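Local coordinates for aminoglycoside phosphotransferase (Alicyclobacillus acidocaldarius subsp. acidocaldarius, PDB 4PDY), which probably transfers a phosphate group to a small-molecule acceptor, at residues 118-121 with 122-125; 128-131 with 132-135; 161-164 with 165-168; 307-310 with 311-315. All coordinates share one frame; numbering follows the deposited sequence. Where two conformers were deposited one is given.

Interaction 1: residues 118-121 with 122-125; sequences FGLP and EHVA
The carbonyl oxygen of Leu-120 is gripped by two backbone N-H groups at once. Val-124 N donates to it at 3.0 Å in a nearly straight bond (172°), while His-123 N, equally near, meets it at an unfavourable angle and makes only a weak one. This is the N-terminal start of helix 121-137, with Leu-120 as the N-cap residue and Pro-121 opening the first turn. Ala-125 N then reaches Pro-121 O at 2.8 Å, so the helical bonding pattern is set from the outset. Beside the backbone, the side chains of Leu-120 and His-123 run the same way, and the methyl CD1 of Leu-120 sits over a face of the imidazole, 4.0 Å from its centroid and 18° off the normal: a CH-pi contact. The CG of His-123 lies beside its own backbone N (chi1 -73°), which keeps the ring on the loop side of the turn; there ND1 is hydrogen-bonded to Asn-117 N, and the ring also stacks with Tyr-233. On the buried side, Val-124 packs against Leu-273 and Cys-277 of helix 271-284, and its CG2 touches the loop backbone at Phe-118 O, 3.3 Å away.

Interaction 2: residues 128-131 with 132-135; sequences AYTL and AQFH
The side-chain amide of Gln-133 lies over one face of the Tyr-129 ring, one turn back along helix 121-137 in the helical lobe. Its NE2 does the touching, 3.4 Å from both CZ and CE2 of Tyr-129. Amide and ring planes differ by 31°, and the amide carbon sits toward the rim of the ring. The tyrosine CG stands opposite the backbone N (chi1 -169°), a setting that turns the ring outward and slightly forward, and the extended glutamine chain reaches back over it. With an alanine in place of the tyrosine the ring face is gone, and the amide of Gln-133 is likely to turn more freely about its Lys-84 bond. This pair forms the looser, partly exposed side. The opposite character is found at Ala-128 and Ala-132, whose methyls are buried against Phe-281 of helix 271-284. Between the two alanines the geometry is that of a normal helix: Ala-132 CB lies 3.4 Å from Ala-128 O, and Ala-132 N bonds to that same oxygen at 2.9 Å. Leu-131 is likewise buried, facing Leu-241 and Asp-255. At the looser pair, Gln-133 OE1 is hydrogen-bonded to Lys-84 NZ; that bond probably fixes the rotation of the amide and polarises it, while the amide itself stacks roughly flat on the ring.

Interaction 3: residues 161-164 with 165-168; sequences RWRD and LRQM
Residues 161-164 and 165-168 form two successive turns of helix 154-173, tied by four i to i+4 backbone bonds. The bond from Leu-165 N to Arg-161 O measures 2.8 Å. The longest of the four, from Gln-167 N to Arg-163 O, measures 3.1 Å. This regular repeat sets side chains four residues apart beside each other. On one flank Arg-166 is laid across Trp-162: its CB stands over the six-membered ring, 4.2 Å from the centroid and 14° off the normal, a CH-pi contact, and its CD reaches CZ2 of Trp-162 at 3.6 Å. The guanidinium, tilted 54° from the indole plane, has Trp-162 NE1 over one face, with Arg-166 NH1 4.0 Å from that nitrogen. Arg-166 was deposited in two conformers, and these details hold for one of them; in it, a water links Arg-166 NH2 with Arg-163 O and Gln-167 NE2. Were a serine here instead of the indole of Trp-162, a gap toward Ala-196 and Leu-200 of helix 189-203 is likely to open, and the Arg-166 chain would probably lose the ring it lies on in this conformer. On another flank the Met-168 chain, a selenomethionine, bends at its end (chi3 -70°) and packs CE 3.4 Å from Asp-164 OD2. The carboxylate itself is turned to helix 303-315, where Trp-306 NE1 and two histidines bind it. Held by three N-H donors, it is likely to stay ionised and fixed in rotation, which makes it a firm polar link between two helices.

Interaction 4: residues 307-310 with 311-315; sequences RIAH and ARYHF
His-310 and His-314, one turn apart on helix 303-315, form an offset stack: their planes are 17° from parallel and their centroids 3.9 Å apart. The overlap is uneven. CE1 of His-310 lies above the centre of the His-314 ring, whereas CD2 of His-314 falls toward the rim of the His-310 ring, 3.3 Å from its ND1. The two rings meet because their first torsions differ. In His-310, CG stands opposite the backbone N (chi1 -176°), which swings the ring forward; in His-314 it lies beside the N. The CB of His-314 also rests over the His-310 ring, 4.1 Å from the centroid. Phe-315 completes an aromatic cluster in another orientation, since the edge of His-310 points at its face, with the planes 85° apart. Here CZ of Phe-315 is 3.7 Å from both CD2 and NE2 of His-310, a T-shaped, offset pair. On a different flank Tyr-313 lays CD2 against Ala-309 CB at 4.1 Å and sends its hydroxyl to Asp-182. His-314 N still bonds to His-310 O at 2.9 Å, although the helix widens to a pi-type turn at 311-315. His-310 ND1 and His-314 NE2 both find Asp-164 of helix 154-173, so each probably carries a proton on that nitrogen; the shared negative charge would ease the close stacking of two rings that may be partly cationic.

All four contacts are local, each between adjoining segments, so none closes a long loop; along the chain they stand in series, neither nesting nor crossing. Interaction 1 starts helix 121-137 and interaction 2 follows further along it, their centres 14 Å apart; both lean on helices 252-266 and 271-284. Interaction 3 comes next on helix 154-173, its centre about 33 Å from that of either. Interaction 4, much later on helix 303-315, returns to it in space, their centres 11 Å apart; the two helices are joined through the carboxylate of Asp-164 and the packing of Met-168 SE on the 309-310 backbone. This pair lies across the chain's centre from interaction 2.

Interaction 1: residues 118-121 with 122-125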
# COMPACT_ATOMS: atom_id res chain seq x y z
N PHE A 118 -8.30 -0.23 -9.33
CA PHE A 118 -6.95 -0.46 -9.82
C PHE A 118 -6.92 -1.29 -11.10
O PHE A 118 -5.84 -1.54 -11.65
CB PHE A 118 -6.08 -1.09 -8.72
CG PHE A 118 -5.70 -0.17 -7.56
CD1 PHE A 118 -5.82 1.20 -7.62
CD2 PHE A 118 -5.12 -0.72 -6.42
CE1 PHE A 118 -5.42 2.01 -6.56
CE2 PHE A 118 -4.70 0.07 -5.37
CZ PHE A 118 -4.87 1.44 -5.43
N GLY A 119 -8.07 -1.67 -11.62
CA GLY A 119 -8.15 -2.27 -12.95
C GLY A 119 -8.39 -1.28 -14.07
O GLY A 119 -8.47 -1.69 -15.23
N LEU A 120 -8.54 0.01 -13.74
CA LEU A 120 -8.76 1.07 -14.72
C LEU A 120 -7.51 1.91 -14.83
O LEU A 120 -7.07 2.48 -13.84
CB LEU A 120 -9.93 1.98 -14.32
CG LEU A 120 -11.30 1.34 -14.35
CD1 LEU A 120 -12.35 2.35 -13.92
CD2 LEU A 120 -11.61 0.82 -15.75
N PRO A 121 -6.95 2.01 -16.05
CA PRO A 121 -5.77 2.85 -16.21
C PRO A 121 -5.91 4.27 -15.68
O PRO A 121 -5.02 4.81 -15.08
CB PRO A 121 -5.56 2.83 -17.72
CG PRO A 121 -6.02 1.48 -18.14
CD PRO A 121 -7.23 1.23 -17.27
N GLU A 122 -7.07 4.88 -15.86
CA GLU A 122 -7.29 6.22 -15.38
C GLU A 122 -7.13 6.33 -13.86
O GLU A 122 -6.60 7.32 -13.34
CB GLU A 122 -8.71 6.66 -15.81
CG GLU A 122 -9.26 7.90 -15.13
CD GLU A 122 -8.42 9.15 -15.33
OE1 GLU A 122 -7.54 9.15 -16.23
OE2 GLU A 122 -8.65 10.14 -14.59
N HIS A 123 -7.66 5.35 -13.15
CA HIS A 123 -7.61 5.38 -11.69
C HIS A 123 -6.19 5.09 -11.20
O HIS A 123 -5.71 5.71 -10.27
CB HIS A 123 -8.56 4.35 -11.09
CG HIS A 123 -10.00 4.74 -11.20
ND1 HIS A 123 -10.92 4.40 -10.24
CD2 HIS A 123 -10.67 5.42 -12.15
CE1 HIS A 123 -12.11 4.86 -10.59
NE2 HIS A 123 -11.99 5.47 -11.75
N VAL A 124 -5.52 4.16 -11.88
CA VAL A 124 -4.11 3.90 -11.57
C VAL A 124 -3.24 5.13 -11.85
O VAL A 124 -2.39 5.51 -11.04
CB VAL A 124 -3.60 2.69 -12.36
CG1 VAL A 124 -2.11 2.50 -12.14
CG2 VAL A 124 -4.32 1.43 -11.94
N ALA A 125 -3.53 5.79 -12.96
CA ALA A 125 -2.79 6.99 -13.36
C ALA A 125 -2.86 8.03 -12.24
O ALA A 125 -1.88 8.65 -11.86
CB ALA A 125 -3.39 7.57 -14.64

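Interaction 2: residues 128-131 with 132-135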
# COMPACT_ATOMS: atom_id res chain seq x y z
N ALA A 128 -1.09 7.00 -8.96
CA ALA A 128 0.34 7.17 -9.16
C ALA A 128 0.73 8.64 -9.09
O ALA A 128 1.69 9.02 -8.45
CB ALA A 128 0.75 6.57 -10.49
N TYR A 129 -0.02 9.50 -9.77
CA TYR A 129 0.26 10.92 -9.77
C TYR A 129 0.28 11.46 -8.35
O TYR A 129 1.18 12.20 -7.92
CB TYR A 129 -0.77 11.65 -10.65
CG TYR A 129 -0.49 13.09 -10.98
CD1 TYR A 129 0.73 13.47 -11.53
CD2 TYR A 129 -1.48 14.06 -10.82
CE1 TYR A 129 0.97 14.80 -11.86
CE2 TYR A 129 -1.24 15.37 -11.14
CZ TYR A 129 -0.02 15.74 -11.66
OH TYR A 129 0.21 17.05 -11.98
N THR A 130 -0.77 11.13 -7.61
CA THR A 130 -0.90 11.59 -6.24
C THR A 130 0.26 11.07 -5.35
O THR A 130 0.82 11.84 -4.56
CB THR A 130 -2.28 11.17 -5.69
OG1 THR A 130 -3.27 11.99 -6.32
CG2 THR A 130 -2.34 11.29 -4.19
N LEU A 131 0.55 9.78 -5.45
CA LEU A 131 1.66 9.22 -4.67
C LEU A 131 2.99 9.92 -5.00
O LEU A 131 3.78 10.22 -4.10
CB LEU A 131 1.77 7.72 -4.93
CG LEU A 131 0.64 6.86 -4.32
CD1 LEU A 131 0.69 5.47 -4.95
CD2 LEU A 131 0.73 6.80 -2.80
N ALA A 132 3.22 10.17 -6.28
CA ALA A 132 4.43 10.86 -6.70
C ALA A 132 4.48 12.28 -6.16
O ALA A 132 5.52 12.78 -5.74
CB ALA A 132 4.50 10.86 -8.21
N GLN A 133 3.33 12.96 -6.18
CA GLN A 133 3.26 14.31 -5.63
C GLN A 133 3.55 14.32 -4.14
O GLN A 133 4.22 15.23 -3.64
CB GLN A 133 1.88 14.94 -5.91
CG GLN A 133 1.64 15.28 -7.36
CD GLN A 133 0.28 15.89 -7.59
OE1 GLN A 133 -0.71 15.49 -6.94
NE2 GLN A 133 0.22 16.91 -8.45
N PHE A 134 3.02 13.35 -3.42
CA PHE A 134 3.29 13.26 -1.98
C PHE A 134 4.79 13.07 -1.71
O PHE A 134 5.35 13.72 -0.84
CB PHE A 134 2.48 12.11 -1.37
CG PHE A 134 2.73 11.89 0.10
CD1 PHE A 134 2.48 12.89 1.03
CD2 PHE A 134 3.22 10.69 0.56
CE1 PHE A 134 2.71 12.69 2.37
CE2 PHE A 134 3.44 10.47 1.90
CZ PHE A 134 3.21 11.48 2.81
N HIS A 135 5.40 12.20 -2.49
CA HIS A 135 6.82 11.90 -2.30
C HIS A 135 7.65 13.14 -2.58
O HIS A 135 8.56 13.47 -1.80
CB HIS A 135 7.23 10.74 -3.19
CG HIS A 135 8.55 10.15 -2.81
ND1 HIS A 135 8.68 9.17 -1.86
CD2 HIS A 135 9.80 10.42 -3.25
CE1 HIS A 135 9.95 8.85 -1.73
NE2 HIS A 135 10.65 9.60 -2.56

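Interaction 3: residues 161-164 with 165-168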
# COMPACT_ATOMS: atom_id res chain seq x y z
N ARG A 161 11.72 -14.27 2.94
CA ARG A 161 10.53 -14.82 2.26
C ARG A 161 10.90 -15.96 1.31
O ARG A 161 10.21 -16.98 1.24
CB ARG A 161 9.76 -13.73 1.52
CG ARG A 161 9.13 -12.73 2.48
CD ARG A 161 8.59 -11.52 1.76
NE ARG A 161 7.81 -10.68 2.67
CZ ARG A 161 7.34 -9.49 2.35
NH1 ARG A 161 7.58 -8.98 1.14
NH2 ARG A 161 6.62 -8.80 3.22
N TRP A 162 12.03 -15.82 0.62
CA TRP A 162 12.48 -16.88 -0.27
C TRP A 162 12.81 -18.15 0.54
O TRP A 162 12.42 -19.27 0.19
CB TRP A 162 13.71 -16.44 -1.09
CG TRP A 162 14.47 -17.61 -1.69
CD1 TRP A 162 15.79 -17.91 -1.51
CD2 TRP A 162 13.92 -18.65 -2.49
NE1 TRP A 162 16.10 -19.08 -2.17
CE2 TRP A 162 14.97 -19.56 -2.77
CE3 TRP A 162 12.63 -18.92 -2.98
CZ2 TRP A 162 14.78 -20.70 -3.55
CZ3 TRP A 162 12.44 -20.07 -3.75
CH2 TRP A 162 13.51 -20.95 -4.02
N ARG A 163 13.56 -17.98 1.63
CA ARG A 163 13.92 -19.11 2.47
C ARG A 163 12.68 -19.81 3.01
O ARG A 163 12.60 -21.03 3.02
CB ARG A 163 14.83 -18.64 3.61
CG ARG A 163 16.21 -18.27 3.12
CD ARG A 163 17.05 -17.58 4.17
NE ARG A 163 18.43 -17.44 3.71
CZ ARG A 163 19.34 -16.65 4.26
NH1 ARG A 163 19.04 -15.90 5.32
NH2 ARG A 163 20.56 -16.61 3.75
N ASP A 164 11.67 -19.02 3.37
CA ASP A 164 10.39 -19.56 3.84
C ASP A 164 9.67 -20.35 2.74
O ASP A 164 9.24 -21.49 2.94
CB ASP A 164 9.55 -18.38 4.31
CG ASP A 164 8.25 -18.79 5.01
OD1 ASP A 164 8.17 -19.86 5.63
OD2 ASP A 164 7.29 -18.01 4.91
N LEU A 165 9.58 -19.74 1.56
CA LEU A 165 8.91 -20.37 0.43
C LEU A 165 9.54 -21.73 0.09
O LEU A 165 8.82 -22.70 -0.11
CB LEU A 165 8.91 -19.44 -0.78
CG LEU A 165 8.16 -19.91 -2.03
CD1 LEU A 165 6.70 -20.27 -1.72
CD2 LEU A 165 8.23 -18.82 -3.09
N ARG A 166 10.87 -21.79 0.03
CA ARG A 166 11.56 -23.04 -0.25
C ARG A 166 11.28 -24.11 0.81
O ARG A 166 11.03 -25.26 0.49
CB ARG A 166 13.06 -22.77 -0.35
CG ARG A 166 13.84 -23.82 -1.11
CD ARG A 166 15.29 -23.39 -1.20
NE ARG A 166 15.79 -22.89 0.07
CZ ARG A 166 17.01 -22.41 0.26
NH1 ARG A 166 17.85 -22.35 -0.76
NH2 ARG A 166 17.40 -21.96 1.45
N GLN A 167 11.31 -23.71 2.08
CA GLN A 167 10.98 -24.63 3.17
C GLN A 167 9.55 -25.14 3.08
O GLN A 167 9.31 -26.32 3.29
CB GLN A 167 11.24 -24.01 4.54
CG GLN A 167 12.72 -23.92 4.89
CD GLN A 167 13.45 -25.25 4.73
OE1 GLN A 167 13.01 -26.29 5.25
NE2 GLN A 167 14.58 -25.23 4.00
N MSE A 168 8.62 -24.26 2.73
CA MSE A 168 7.21 -24.63 2.62
C MSE A 168 6.99 -25.64 1.53
O MSE A 168 6.31 -26.61 1.76
CB MSE A 168 6.33 -23.40 2.43
CG MSE A 168 6.37 -22.64 3.75
SE MSE A 168 5.12 -21.18 3.73
CE MSE A 168 5.96 -19.97 2.46
O HOH W 1 15.03 -22.47 2.90

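Interaction 4: residues 307-310 with 311-315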
# COMPACT_ATOMS: atom_id res chain seq x y z
N ARG A 307 3.05 -15.31 0.15
CA ARG A 307 2.11 -14.83 1.19
C ARG A 307 0.99 -15.86 1.48
O ARG A 307 0.67 -16.14 2.64
CB ARG A 307 1.52 -13.48 0.80
CG ARG A 307 0.64 -12.87 1.89
CD ARG A 307 -0.12 -11.61 1.49
NE ARG A 307 -0.61 -11.60 0.11
CZ ARG A 307 -1.86 -11.88 -0.29
NH1 ARG A 307 -2.81 -12.21 0.57
NH2 ARG A 307 -2.15 -11.83 -1.59
N ILE A 308 0.43 -16.41 0.42
CA ILE A 308 -0.64 -17.39 0.51
C ILE A 308 -0.13 -18.69 1.16
O ILE A 308 -0.74 -19.24 2.06
CB ILE A 308 -1.21 -17.70 -0.89
CG1 ILE A 308 -1.76 -16.44 -1.56
CG2 ILE A 308 -2.25 -18.80 -0.83
CD1 ILE A 308 -1.78 -16.61 -3.06
N ALA A 309 1.04 -19.18 0.70
CA ALA A 309 1.59 -20.39 1.32
C ALA A 309 1.97 -20.15 2.79
O ALA A 309 1.77 -21.02 3.64
CB ALA A 309 2.80 -20.89 0.53
N HIS A 310 2.52 -18.97 3.08
CA HIS A 310 2.86 -18.63 4.45
C HIS A 310 1.65 -18.73 5.36
O HIS A 310 1.70 -19.35 6.42
CB HIS A 310 3.51 -17.26 4.55
CG HIS A 310 3.96 -16.91 5.93
ND1 HIS A 310 5.24 -17.14 6.37
CD2 HIS A 310 3.29 -16.39 6.98
CE1 HIS A 310 5.33 -16.76 7.63
NE2 HIS A 310 4.16 -16.31 8.03
N ALA A 311 0.55 -18.13 4.92
CA ALA A 311 -0.70 -18.22 5.69
C ALA A 311 -1.13 -19.67 5.87
O ALA A 311 -1.47 -20.10 6.98
CB ALA A 311 -1.80 -17.42 5.01
N ARG A 312 -1.08 -20.44 4.79
CA ARG A 312 -1.55 -21.82 4.84
C ARG A 312 -0.79 -22.68 5.84
O ARG A 312 -1.38 -23.40 6.63
CB ARG A 312 -1.51 -22.50 3.49
CG ARG A 312 -2.18 -23.86 3.46
CD ARG A 312 -2.40 -24.34 2.05
NE ARG A 312 -3.28 -25.48 1.93
CZ ARG A 312 -4.61 -25.40 1.72
NH1 ARG A 312 -5.22 -24.23 1.66
NH2 ARG A 312 -5.28 -26.53 1.59
N TYR A 313 0.54 -22.62 5.76
CA TYR A 313 1.38 -23.56 6.46
C TYR A 313 1.84 -23.06 7.83
O TYR A 313 2.14 -23.87 8.70
CB TYR A 313 2.57 -23.92 5.59
CG TYR A 313 2.19 -24.60 4.28
CD1 TYR A 313 1.52 -25.82 4.27
CD2 TYR A 313 2.57 -24.07 3.06
CE1 TYR A 313 1.20 -26.45 3.07
CE2 TYR A 313 2.27 -24.70 1.87
CZ TYR A 313 1.60 -25.89 1.87
OH TYR A 313 1.30 -26.52 0.69
N HIS A 314 1.93 -21.75 8.02
CA HIS A 314 2.27 -21.20 9.33
C HIS A 314 1.04 -20.95 10.19
O HIS A 314 1.12 -21.04 11.41
CB HIS A 314 3.05 -19.90 9.22
CG HIS A 314 4.45 -20.07 8.71
ND1 HIS A 314 5.55 -20.06 9.54
CD2 HIS A 314 4.91 -20.19 7.45
CE1 HIS A 314 6.64 -20.21 8.80
NE2 HIS A 314 6.28 -20.29 7.54
N PHE A 315 -0.07 -20.60 9.55
CA PHE A 315 -1.28 -20.25 10.28
C PHE A 315 -2.24 -21.43 10.19
O PHE A 315 -2.25 -22.28 11.07
CB PHE A 315 -1.86 -18.91 9.80
CG PHE A 315 -0.88 -17.76 9.81
CD1 PHE A 315 0.22 -17.74 10.65
CD2 PHE A 315 -1.07 -16.69 8.96
CE1 PHE A 315 1.12 -16.69 10.61
CE2 PHE A 315 -0.18 -15.62 8.92
CZ PHE A 315 0.92 -15.63 9.76